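Local coordinates for protein Baccell_00875 (Bacteroides cellulosilyticus DSM 14838, PDB 5NO8) that probably acts as a polysaccharide lyase that removes the rhamnose caps, linked to glucuronic acid, from complex arabinogalactan proteins, at residues 367-371 with 372-376; 421-424 with 425-429; 483-486 with 487-491; 548-551 with 552-556. All coordinates share one frame; numbering follows the deposited sequence.

Contact 1 of 4, residues 367-371 with 372-376; sequences MVYDN and EGDSI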
loop_
_atom_site.group_PDB
_atom_site.type_symbol
_atom_site.label_atom_id
_atom_site.label_comp_id
_atom_site.label_asym_id
_atom_site.label_seq_id
_atom_site.Cartn_x
_atom_site.Cartn_y
_atom_site.Cartn_z
ATOM N N MET A 367 15.228 14.963 -12.011
ATOM C CA MET A 367 14.550 14.183 -13.041
ATOM C C MET A 367 14.472 12.696 -12.728
ATOM O O MET A 367 15.208 12.181 -11.909
ATOM C CB MET A 367 15.244 14.433 -14.359
ATOM C CG MET A 367 14.968 15.866 -14.788
ATOM S SD MET A 367 15.717 16.254 -16.344
ATOM C CE MET A 367 14.795 15.151 -17.417
ATOM N N VAL A 368 13.546 12.037 -13.412
ATOM C CA VAL A 368 13.426 10.590 -13.387
ATOM C C VAL A 368 14.729 9.978 -13.809
ATOM O O VAL A 368 15.399 10.478 -14.720
ATOM C CB VAL A 368 12.273 10.125 -14.319
ATOM C CG1 VAL A 368 12.190 8.596 -14.384
ATOM C CG2 VAL A 368 10.963 10.699 -13.833
ATOM N N TYR A 369 15.102 8.874 -13.161
ATOM C CA TYR A 369 16.368 8.225 -13.425
ATOM C C TYR A 369 16.159 6.747 -13.644
ATOM O O TYR A 369 15.389 6.118 -12.907
ATOM C CB TYR A 369 17.304 8.423 -12.222
ATOM C CG TYR A 369 18.746 8.028 -12.439
ATOM C CD1 TYR A 369 19.658 8.929 -12.989
ATOM C CD2 TYR A 369 19.222 6.779 -12.051
ATOM C CE1 TYR A 369 20.983 8.581 -13.166
ATOM C CE2 TYR A 369 20.547 6.416 -12.230
ATOM C CZ TYR A 369 21.423 7.329 -12.790
ATOM O OH TYR A 369 22.734 7.004 -12.953
ATOM N N ASP A 370 16.863 6.203 -14.630
ATOM C CA ASP A 370 16.784 4.794 -14.965
ATOM C C ASP A 370 17.933 4.074 -14.311
ATOM O O ASP A 370 19.094 4.234 -14.731
ATOM C CB ASP A 370 16.814 4.605 -16.488
ATOM C CG ASP A 370 16.600 3.146 -16.913
ATOM O OD1 ASP A 370 16.829 2.207 -16.129
ATOM O OD2 ASP A 370 16.173 2.934 -18.056
ATOM N N ASN A 371 17.624 3.285 -13.282
ATOM C CA ASN A 371 18.676 2.579 -12.528
ATOM C C ASN A 371 19.325 1.434 -13.285
ATOM O O ASN A 371 20.451 1.084 -12.971
ATOM C CB ASN A 371 18.161 2.084 -11.182
ATOM C CG ASN A 371 17.792 3.232 -10.258
ATOM O OD1 ASN A 371 16.762 3.209 -9.609
ATOM N ND2 ASN A 371 18.635 4.233 -10.210
ATOM N N GLU A 372 18.636 0.864 -14.273
ATOM C CA GLU A 372 19.262 -0.152 -15.150
ATOM C C GLU A 372 20.278 0.452 -16.123
ATOM O O GLU A 372 21.342 -0.113 -16.333
ATOM C CB GLU A 372 18.202 -0.946 -15.914
ATOM C CG GLU A 372 17.359 -1.810 -14.994
ATOM C CD GLU A 372 16.192 -2.530 -15.692
ATOM O OE1 GLU A 372 15.596 -1.998 -16.669
ATOM O OE2 GLU A 372 15.844 -3.633 -15.208
ATOM N N GLY A 373 19.938 1.591 -16.710
ATOM C CA GLY A 373 20.809 2.288 -17.662
ATOM C C GLY A 373 21.805 3.235 -17.013
ATOM O O GLY A 373 22.714 3.711 -17.688
ATOM N N ASP A 374 21.632 3.524 -15.723
ATOM C CA ASP A 374 22.443 4.520 -15.010
ATOM C C ASP A 374 22.439 5.875 -15.746
ATOM O O ASP A 374 23.501 6.450 -16.046
ATOM C CB ASP A 374 23.878 3.995 -14.777
ATOM C CG ASP A 374 23.926 2.841 -13.789
ATOM O OD1 ASP A 374 23.443 2.995 -12.655
ATOM O OD2 ASP A 374 24.448 1.776 -14.143
ATOM N N SER A 375 21.239 6.373 -16.043
ATOM C CA SER A 375 21.077 7.625 -16.777
ATOM C C SER A 375 19.759 8.280 -16.458
ATOM O O SER A 375 18.771 7.588 -16.172
ATOM C CB SER A 375 21.173 7.380 -18.293
ATOM O OG SER A 375 20.229 6.413 -18.699
ATOM N N ILE A 376 19.738 9.606 -16.505
ATOM C CA ILE A 376 18.495 10.365 -16.440
ATOM C C ILE A 376 17.579 9.924 -17.594
ATOM O O ILE A 376 18.050 9.700 -18.720
ATOM C CB ILE A 376 18.749 11.888 -16.488
ATOM C CG1 ILE A 376 19.283 12.372 -15.137
ATOM C CG2 ILE A 376 17.460 12.670 -16.740
ATOM C CD1 ILE A 376 19.877 13.757 -15.149
HETATM O O HOH W 1 22.897 -0.238 -13.307
#
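Y369 and D370 run antiparallel to S375 and I376, segments 367-371 and 372-376 being directed 164° apart, and a nearly linear bond from D370 N to S375 O (2.8 Å, 170° at the hydrogen) fixes the pairing. D370 O in turn receives D374 N at 2.8 Å and S375 N at 3.3 Å, both weakly. Within the turn, D370 OD1 takes a weak bond from E372 N (2.9 Å) and another from G373 N (3.2 Å), so one carboxylate oxygen faces two successive amides without gripping either firmly. Its other oxygen, OD2, meets K602, which also pairs with E372; this lysine probably offsets the repulsion between the two neighbouring acids. On the opposite face of the hairpin from D370 and S375, Y369 has CG anti to the backbone N (chi1 -169°), which swings the ring across the D374-S375 peptide, S375 N lying over one face at 3.4 Å from CZ. I376 reaches the rim of the same ring, its CG1 4.1 Å from Y369 CD1. Its other branch, CG2, touches M367 CB at 3.7 Å, the two chains crossing at about a right angle. Beyond the hairpin, F348 packs edge-to-face with Y369. A serine in place of Y369 would probably uncover the D374-S375 peptide and leave I376 and F348 without their aromatic neighbour. With D374 and S375 both facing D370, the arrangement is a G1 beta bulge closing the hairpin of strands 369-370 and 375-376.

Contact 2 of 4, residues 421-424 with 425-429; sequences YADF and VRRKL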
loop_
_atom_site.group_PDB
_atom_site.type_symbol
_atom_site.label_atom_id
_atom_site.label_comp_id
_atom_site.label_asym_id
_atom_site.label_seq_id
_atom_site.Cartn_x
_atom_site.Cartn_y
_atom_site.Cartn_z
ATOM N N TYR A 421 17.506 24.701 -8.899
ATOM C CA TYR A 421 16.226 24.046 -9.073
ATOM C C TYR A 421 15.074 25.024 -8.982
ATOM O O TYR A 421 14.197 25.046 -9.862
ATOM C CB TYR A 421 16.016 22.957 -8.011
ATOM C CG TYR A 421 14.756 22.179 -8.241
ATOM C CD1 TYR A 421 14.513 21.575 -9.477
ATOM C CD2 TYR A 421 13.826 22.011 -7.245
ATOM C CE1 TYR A 421 13.369 20.843 -9.703
ATOM C CE2 TYR A 421 12.693 21.247 -7.459
ATOM C CZ TYR A 421 12.469 20.682 -8.703
ATOM O OH TYR A 421 11.330 19.931 -8.915
ATOM N N ALA A 422 15.086 25.838 -7.941
ATOM C CA ALA A 422 14.022 26.798 -7.692
ATOM C C ALA A 422 13.876 27.827 -8.825
ATOM O O ALA A 422 12.764 28.251 -9.142
ATOM C CB ALA A 422 14.223 27.504 -6.377
ATOM N N ASP A 423 14.993 28.199 -9.420
ATOM C CA ASP A 423 14.982 28.991 -10.646
ATOM C C ASP A 423 14.380 28.273 -11.825
ATOM O O ASP A 423 13.582 28.858 -12.557
ATOM C CB ASP A 423 16.378 29.453 -11.010
ATOM C CG ASP A 423 16.543 30.897 -10.757
ATOM O OD1 ASP A 423 16.738 31.280 -9.585
ATOM O OD2 ASP A 423 16.382 31.650 -11.733
ATOM N N PHE A 424 14.788 27.027 -12.049
ATOM C CA PHE A 424 14.152 26.200 -13.069
ATOM C C PHE A 424 12.633 26.146 -12.873
ATOM O O PHE A 424 11.884 26.328 -13.831
ATOM C CB PHE A 424 14.736 24.769 -13.110
ATOM C CG PHE A 424 13.794 23.754 -13.704
ATOM C CD1 PHE A 424 13.637 23.651 -15.090
ATOM C CD2 PHE A 424 13.031 22.918 -12.878
ATOM C CE1 PHE A 424 12.754 22.720 -15.637
ATOM C CE2 PHE A 424 12.138 22.002 -13.419
ATOM C CZ PHE A 424 12.001 21.898 -14.798
ATOM N N VAL A 425 12.181 25.913 -11.643
ATOM C CA VAL A 425 10.751 25.813 -11.383
ATOM C C VAL A 425 10.032 27.145 -11.698
ATOM O O VAL A 425 8.997 27.160 -12.396
ATOM C CB VAL A 425 10.459 25.386 -9.937
ATOM C CG1 VAL A 425 8.971 25.413 -9.636
ATOM C CG2 VAL A 425 11.021 23.981 -9.694
ATOM N N ARG A 426 10.553 28.227 -11.136
ATOM C CA ARG A 426 9.922 29.541 -11.274
ATOM C C ARG A 426 9.887 30.008 -12.726
ATOM O O ARG A 426 8.858 30.502 -13.195
ATOM C CB ARG A 426 10.635 30.568 -10.377
ATOM C CG ARG A 426 10.085 31.979 -10.435
ATOM C CD ARG A 426 8.686 32.109 -9.847
ATOM N NE ARG A 426 8.089 33.389 -10.267
ATOM C CZ ARG A 426 6.992 33.550 -11.021
ATOM N NH1 ARG A 426 6.246 32.517 -11.436
ATOM N NH2 ARG A 426 6.605 34.791 -11.330
ATOM N N ARG A 427 10.992 29.831 -13.436
ATOM C CA ARG A 427 11.125 30.364 -14.790
ATOM C C ARG A 427 10.583 29.439 -15.862
ATOM O O ARG A 427 10.000 29.922 -16.819
ATOM C CB ARG A 427 12.581 30.698 -15.107
ATOM C CG ARG A 427 13.144 31.811 -14.253
ATOM C CD ARG A 427 14.644 31.941 -14.463
ATOM N NE ARG A 427 15.183 33.022 -13.639
ATOM C CZ ARG A 427 16.475 33.336 -13.528
ATOM N NH1 ARG A 427 17.415 32.634 -14.170
ATOM N NH2 ARG A 427 16.832 34.339 -12.724
ATOM N N LYS A 428 10.785 28.124 -15.724
ATOM C CA LYS A 428 10.404 27.172 -16.777
ATOM C C LYS A 428 9.076 26.453 -16.549
ATOM O O LYS A 428 8.390 26.129 -17.521
ATOM C CB LYS A 428 11.496 26.143 -17.002
ATOM C CG LYS A 428 12.834 26.736 -17.412
ATOM C CD LYS A 428 12.799 27.226 -18.862
ATOM C CE LYS A 428 14.189 27.578 -19.366
ATOM N NZ LYS A 428 14.774 28.701 -18.572
ATOM N N LEU A 429 8.727 26.165 -15.296
ATOM C CA LEU A 429 7.472 25.470 -14.998
ATOM C C LEU A 429 6.307 26.388 -14.671
ATOM O O LEU A 429 5.151 25.940 -14.688
ATOM C CB LEU A 429 7.649 24.462 -13.853
ATOM C CG LEU A 429 8.644 23.337 -14.088
ATOM C CD1 LEU A 429 8.582 22.397 -12.891
ATOM C CD2 LEU A 429 8.415 22.583 -15.389
#
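The CG2 methyl of V425 sits over one face of the Y421 ring, 3.8 Å from the ring centroid and 14° off the normal, which meets the geometry of a CH-pi contact; its nearest ring atom is CZ. The methyl is aimed there because V425 has CG1 anti to the backbone N (chi1 175°), leaving CG2 beside that N and turned back toward the preceding turn. F424 meets three residues ahead of it. Its CD2 lies 3.9 Å from V425 CG2, its CD1 is 3.8 Å from K428 CB, whose chain crosses at about a right angle, and its CE2 comes within 3.6 Å of L429 CD1. In the backbone, F424 O accepts K428 N at 2.8 Å and, weakly, L429 N at 3.5 Å, in keeping with a wider pi-type turn at 425-429. D423 OD2 is modelled as a salt bridge to R427 NE, the chains side by side and the carboxylate and guanidinium planes nearly perpendicular, but OD2 sits too close to R427, so the detail is doubtful. Beyond its CB, the R426 side chain turns away from the contact: bent at CG, it carries its guanidinium to T431 O, D432 O and the ring of Y434, tying the helix to the chain that follows it. Around helix 412-429, V425 is met by V454 and Y458 of helix 448-465 and by L396 of helix 396-409, while F470 of helix 469-485 touches A422.

Contact 3 of 4, residues 483-486 with 487-491; sequences QQFG and YGFYA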
loop_
_atom_site.group_PDB
_atom_site.type_symbol
_atom_site.label_atom_id
_atom_site.label_comp_id
_atom_site.label_asym_id
_atom_site.label_seq_id
_atom_site.Cartn_x
_atom_site.Cartn_y
_atom_site.Cartn_z
ATOM N N GLN A 483 -7.776 30.318 -7.186
ATOM C CA GLN A 483 -8.468 31.030 -8.286
ATOM C C GLN A 483 -9.012 30.060 -9.340
ATOM O O GLN A 483 -10.168 30.184 -9.766
ATOM C CB GLN A 483 -7.531 32.052 -8.959
ATOM C CG GLN A 483 -8.180 32.951 -10.023
ATOM C CD GLN A 483 -7.979 32.473 -11.466
ATOM O OE1 GLN A 483 -6.844 32.370 -11.954
ATOM N NE2 GLN A 483 -9.088 32.201 -12.165
ATOM N N GLN A 484 -8.180 29.096 -9.744
ATOM C CA GLN A 484 -8.482 28.236 -10.875
ATOM C C GLN A 484 -9.276 26.994 -10.509
ATOM O O GLN A 484 -10.110 26.545 -11.295
ATOM C CB GLN A 484 -7.205 27.787 -11.570
ATOM C CG GLN A 484 -6.395 28.903 -12.190
ATOM C CD GLN A 484 -5.067 28.408 -12.703
ATOM O OE1 GLN A 484 -4.053 28.465 -11.997
ATOM N NE2 GLN A 484 -5.055 27.916 -13.925
ATOM N N PHE A 485 -8.973 26.406 -9.352
ATOM C CA PHE A 485 -9.527 25.105 -8.972
ATOM C C PHE A 485 -10.558 25.180 -7.877
ATOM O O PHE A 485 -11.179 24.182 -7.580
ATOM C CB PHE A 485 -8.386 24.141 -8.555
ATOM C CG PHE A 485 -7.427 23.828 -9.665
ATOM C CD1 PHE A 485 -6.346 24.654 -9.919
ATOM C CD2 PHE A 485 -7.599 22.698 -10.457
ATOM C CE1 PHE A 485 -5.465 24.380 -10.951
ATOM C CE2 PHE A 485 -6.734 22.420 -11.488
ATOM C CZ PHE A 485 -5.648 23.253 -11.739
ATOM N N GLY A 486 -10.752 26.350 -7.275
ATOM C CA GLY A 486 -11.684 26.502 -6.163
ATOM C C GLY A 486 -11.119 25.958 -4.863
ATOM O O GLY A 486 -9.913 25.718 -4.760
ATOM N N TYR A 487 -12.009 25.719 -3.905
ATOM C CA TYR A 487 -11.670 25.429 -2.514
ATOM C C TYR A 487 -11.798 23.968 -2.059
ATOM O O TYR A 487 -11.340 23.624 -0.981
ATOM C CB TYR A 487 -12.497 26.350 -1.616
ATOM C CG TYR A 487 -12.008 27.768 -1.746
ATOM C CD1 TYR A 487 -10.854 28.172 -1.084
ATOM C CD2 TYR A 487 -12.639 28.682 -2.587
ATOM C CE1 TYR A 487 -10.361 29.457 -1.220
ATOM C CE2 TYR A 487 -12.151 29.978 -2.730
ATOM C CZ TYR A 487 -11.011 30.357 -2.035
ATOM O OH TYR A 487 -10.487 31.622 -2.148
ATOM N N GLY A 488 -12.379 23.105 -2.875
ATOM C CA GLY A 488 -12.650 21.721 -2.459
ATOM C C GLY A 488 -11.812 20.674 -3.164
ATOM O O GLY A 488 -12.262 19.529 -3.285
ATOM N N PHE A 489 -10.615 21.048 -3.644
ATOM C CA PHE A 489 -9.704 20.091 -4.288
ATOM C C PHE A 489 -8.917 19.417 -3.155
ATOM O O PHE A 489 -8.308 20.099 -2.322
ATOM C CB PHE A 489 -8.775 20.811 -5.276
ATOM C CG PHE A 489 -8.063 19.900 -6.266
ATOM C CD1 PHE A 489 -6.969 19.113 -5.869
ATOM C CD2 PHE A 489 -8.432 19.881 -7.608
ATOM C CE1 PHE A 489 -6.298 18.305 -6.786
ATOM C CE2 PHE A 489 -7.761 19.085 -8.527
ATOM C CZ PHE A 489 -6.695 18.286 -8.118
ATOM N N TYR A 490 -8.922 18.087 -3.133
ATOM C CA TYR A 490 -8.293 17.306 -2.067
ATOM C C TYR A 490 -6.828 17.055 -2.420
ATOM O O TYR A 490 -6.387 15.908 -2.629
ATOM C CB TYR A 490 -9.027 15.992 -1.859
ATOM C CG TYR A 490 -10.361 16.123 -1.165
ATOM C CD1 TYR A 490 -11.435 16.797 -1.758
ATOM C CD2 TYR A 490 -10.552 15.567 0.086
ATOM C CE1 TYR A 490 -12.656 16.914 -1.089
ATOM C CE2 TYR A 490 -11.768 15.671 0.759
ATOM C CZ TYR A 490 -12.823 16.349 0.165
ATOM O OH TYR A 490 -14.025 16.430 0.861
ATOM N N ALA A 491 -6.058 18.124 -2.435
ATOM C CA ALA A 491 -4.676 18.051 -2.910
ATOM C C ALA A 491 -3.817 17.421 -1.820
ATOM O O ALA A 491 -4.121 17.551 -0.640
ATOM C CB ALA A 491 -4.161 19.446 -3.235
HETATM O O HOH W 2 -13.047 23.217 -5.544
HETATM O O HOH W 3 -9.033 23.415 -3.494
#
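This is the C-terminal end of helix 469-485, where the chain leaves the helix at G486 and swings into the loop before helix 496-505, bringing F485 beside F489. The positive phi of G486 (77°) marks the break, and a beta carbon on this residue would stand only 2.8 Å from Y487 N, a clash that its lack of a side chain avoids. No direct hydrogen bond joins the helix end to the loop; two waters do so instead. One donates to F485 O at 2.9 Å and accepts from G488 N at 2.8 Å. The other repeats the pattern one residue on, donating to G486 O at 2.8 Å and accepting from F489 N at 2.9 Å, so two carbonyls and two amides at the turn are satisfied through solvent. Outside the turn, Y487 is held to helix 509-529, its OH by D518 and its carbonyl by T522, and F489 meets Y449 and H536 edge-to-face. Farther along, the chain folds into an inverse gamma turn centred on Y490, with a weak bond from A491 N to F489 O. F489 has CG anti to its own N (chi1 -164°), which sets its ring alongside that of F485. The rings are oblique, planes 80° apart and centroids 5.7 Å apart, and touch where F485 CD2 meets F489 CD2 at 4.1 Å.

Contact 4 of 4, residues 548-551 with 552-556; sequences AIQF and LAQLY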
loop_
_atom_site.group_PDB
_atom_site.type_symbol
_atom_site.label_atom_id
_atom_site.label_comp_id
_atom_site.label_asym_id
_atom_site.label_seq_id
_atom_site.Cartn_x
_atom_site.Cartn_y
_atom_site.Cartn_z
ATOM N N ALA A 548 -7.147 14.858 3.013
ATOM C CA ALA A 548 -8.254 15.550 3.696
ATOM C C ALA A 548 -7.920 15.730 5.157
ATOM O O ALA A 548 -8.029 16.826 5.707
ATOM C CB ALA A 548 -9.568 14.767 3.569
ATOM N N ILE A 549 -7.471 14.654 5.784
ATOM C CA ILE A 549 -7.238 14.650 7.216
ATOM C C ILE A 549 -5.939 15.397 7.552
ATOM O O ILE A 549 -5.863 16.078 8.597
ATOM C CB ILE A 549 -7.186 13.212 7.763
ATOM C CG1 ILE A 549 -8.481 12.463 7.425
ATOM C CG2 ILE A 549 -6.936 13.184 9.252
ATOM C CD1 ILE A 549 -8.459 11.011 7.831
ATOM N N GLN A 550 -4.941 15.261 6.675
ATOM C CA GLN A 550 -3.650 15.969 6.765
ATOM C C GLN A 550 -3.919 17.481 6.787
ATOM O O GLN A 550 -3.411 18.216 7.639
ATOM C CB GLN A 550 -2.778 15.595 5.551
ATOM C CG GLN A 550 -1.393 16.220 5.461
ATOM C CD GLN A 550 -0.721 15.987 4.105
ATOM O OE1 GLN A 550 -1.387 15.795 3.066
ATOM N NE2 GLN A 550 0.608 16.011 4.104
ATOM N N PHE A 551 -4.773 17.917 5.877
ATOM C CA PHE A 551 -5.167 19.325 5.815
ATOM C C PHE A 551 -5.916 19.789 7.059
ATOM O O PHE A 551 -5.558 20.815 7.677
ATOM C CB PHE A 551 -6.031 19.569 4.591
ATOM C CG PHE A 551 -6.492 20.983 4.484
ATOM C CD1 PHE A 551 -5.722 21.902 3.840
ATOM C CD2 PHE A 551 -7.680 21.383 5.088
ATOM C CE1 PHE A 551 -6.113 23.228 3.751
ATOM C CE2 PHE A 551 -8.088 22.694 5.010
ATOM C CZ PHE A 551 -7.310 23.613 4.341
ATOM N N LEU A 552 -6.961 19.055 7.422
ATOM C CA LEU A 552 -7.780 19.423 8.569
ATOM C C LEU A 552 -7.020 19.448 9.889
ATOM O O LEU A 552 -7.264 20.322 10.728
ATOM C CB LEU A 552 -9.004 18.527 8.695
ATOM C CG LEU A 552 -10.073 18.638 7.595
ATOM C CD1 LEU A 552 -10.988 17.443 7.710
ATOM C CD2 LEU A 552 -10.888 19.920 7.695
ATOM N N ALA A 553 -6.115 18.492 10.096
ATOM C CA ALA A 553 -5.348 18.451 11.331
ATOM C C ALA A 553 -4.424 19.672 11.450
ATOM O O ALA A 553 -4.296 20.266 12.529
ATOM C CB ALA A 553 -4.553 17.165 11.433
ATOM N N GLN A 554 -3.781 20.022 10.349
ATOM C CA GLN A 554 -2.974 21.244 10.285
ATOM C C GLN A 554 -3.842 22.489 10.505
ATOM O O GLN A 554 -3.435 23.417 11.215
ATOM C CB GLN A 554 -2.260 21.380 8.962
ATOM C CG GLN A 554 -1.135 20.390 8.728
ATOM C CD GLN A 554 -0.555 20.555 7.356
ATOM O OE1 GLN A 554 -0.897 19.809 6.427
ATOM N NE2 GLN A 554 0.277 21.551 7.188
ATOM N N LEU A 555 -5.025 22.518 9.897
ATOM C CA LEU A 555 -5.927 23.664 10.088
ATOM C C LEU A 555 -6.347 23.772 11.552
ATOM O O LEU A 555 -6.375 24.874 12.100
ATOM C CB LEU A 555 -7.138 23.578 9.158
ATOM C CG LEU A 555 -8.040 24.826 9.100
ATOM C CD1 LEU A 555 -7.210 26.049 8.730
ATOM C CD2 LEU A 555 -9.158 24.647 8.071
ATOM N N TYR A 556 -6.591 22.647 12.216
ATOM C CA TYR A 556 -6.831 22.667 13.647
ATOM C C TYR A 556 -5.639 23.240 14.428
ATOM O O TYR A 556 -5.826 24.044 15.350
ATOM C CB TYR A 556 -7.172 21.282 14.201
ATOM C CG TYR A 556 -7.291 21.292 15.698
ATOM C CD1 TYR A 556 -8.410 21.859 16.318
ATOM C CD2 TYR A 556 -6.266 20.806 16.510
ATOM C CE1 TYR A 556 -8.519 21.893 17.692
ATOM C CE2 TYR A 556 -6.365 20.864 17.889
ATOM C CZ TYR A 556 -7.497 21.410 18.463
ATOM O OH TYR A 556 -7.611 21.439 19.818
#
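F551 and L555, one turn apart in helix 542-559, lie side by side and point the same way, with F551 CE2 3.8 Å from L555 CD2. Both have CG anti to the backbone N (chi1 179° for F551, -171° for L555), which sends the ring and the branched chain off in the same direction. Beneath them F551 O accepts L555 N at 2.8 Å. The same i to i+4 pattern holds from L552 N to A548 O (3.0 Å) and from A553 N to I549 O (2.9 Å), and L552 CG rests 3.3 Å from A548 O. In the next shell, F526 meets the F551 ring edge-to-face, and V496 of helix 496-505 and I494 pack against it. A glycine replacing F551 would probably open a gap between L555 and F526 and leave both without their aromatic partner. Q550 points elsewhere: OE1 accepts from G493 N and NE2 bonds Y686 OH and a glycerol, probably from the crystallisation liquor. Chemically, this is a buried, mostly apolar turn whose i to i+4 bonds satisfy the carbonyls of A548 to F551, while the amide of Q550 is answered by partners outside the helix.

In the fold
Along the chain the contacts come in series, all in the mainly helical C-terminal part that follows the large beta sheets. Contact 1 is a hairpin on the edge of a small four-stranded sheet; contacts 2 and 4 lie within helices 412-429 and 542-559, and contact 3 at the end of helix 469-485. Successive centres are about 22, 23 and 15 Å apart, those of contacts 1 and 4 about 36 Å. Only contacts 3 and 4 touch, where Y490 CE2 packs on A548 CB at 3.7 Å, so the loop after one helix rests on a later one. The four thus sample separate places in what appears to be one helical domain, not a single site.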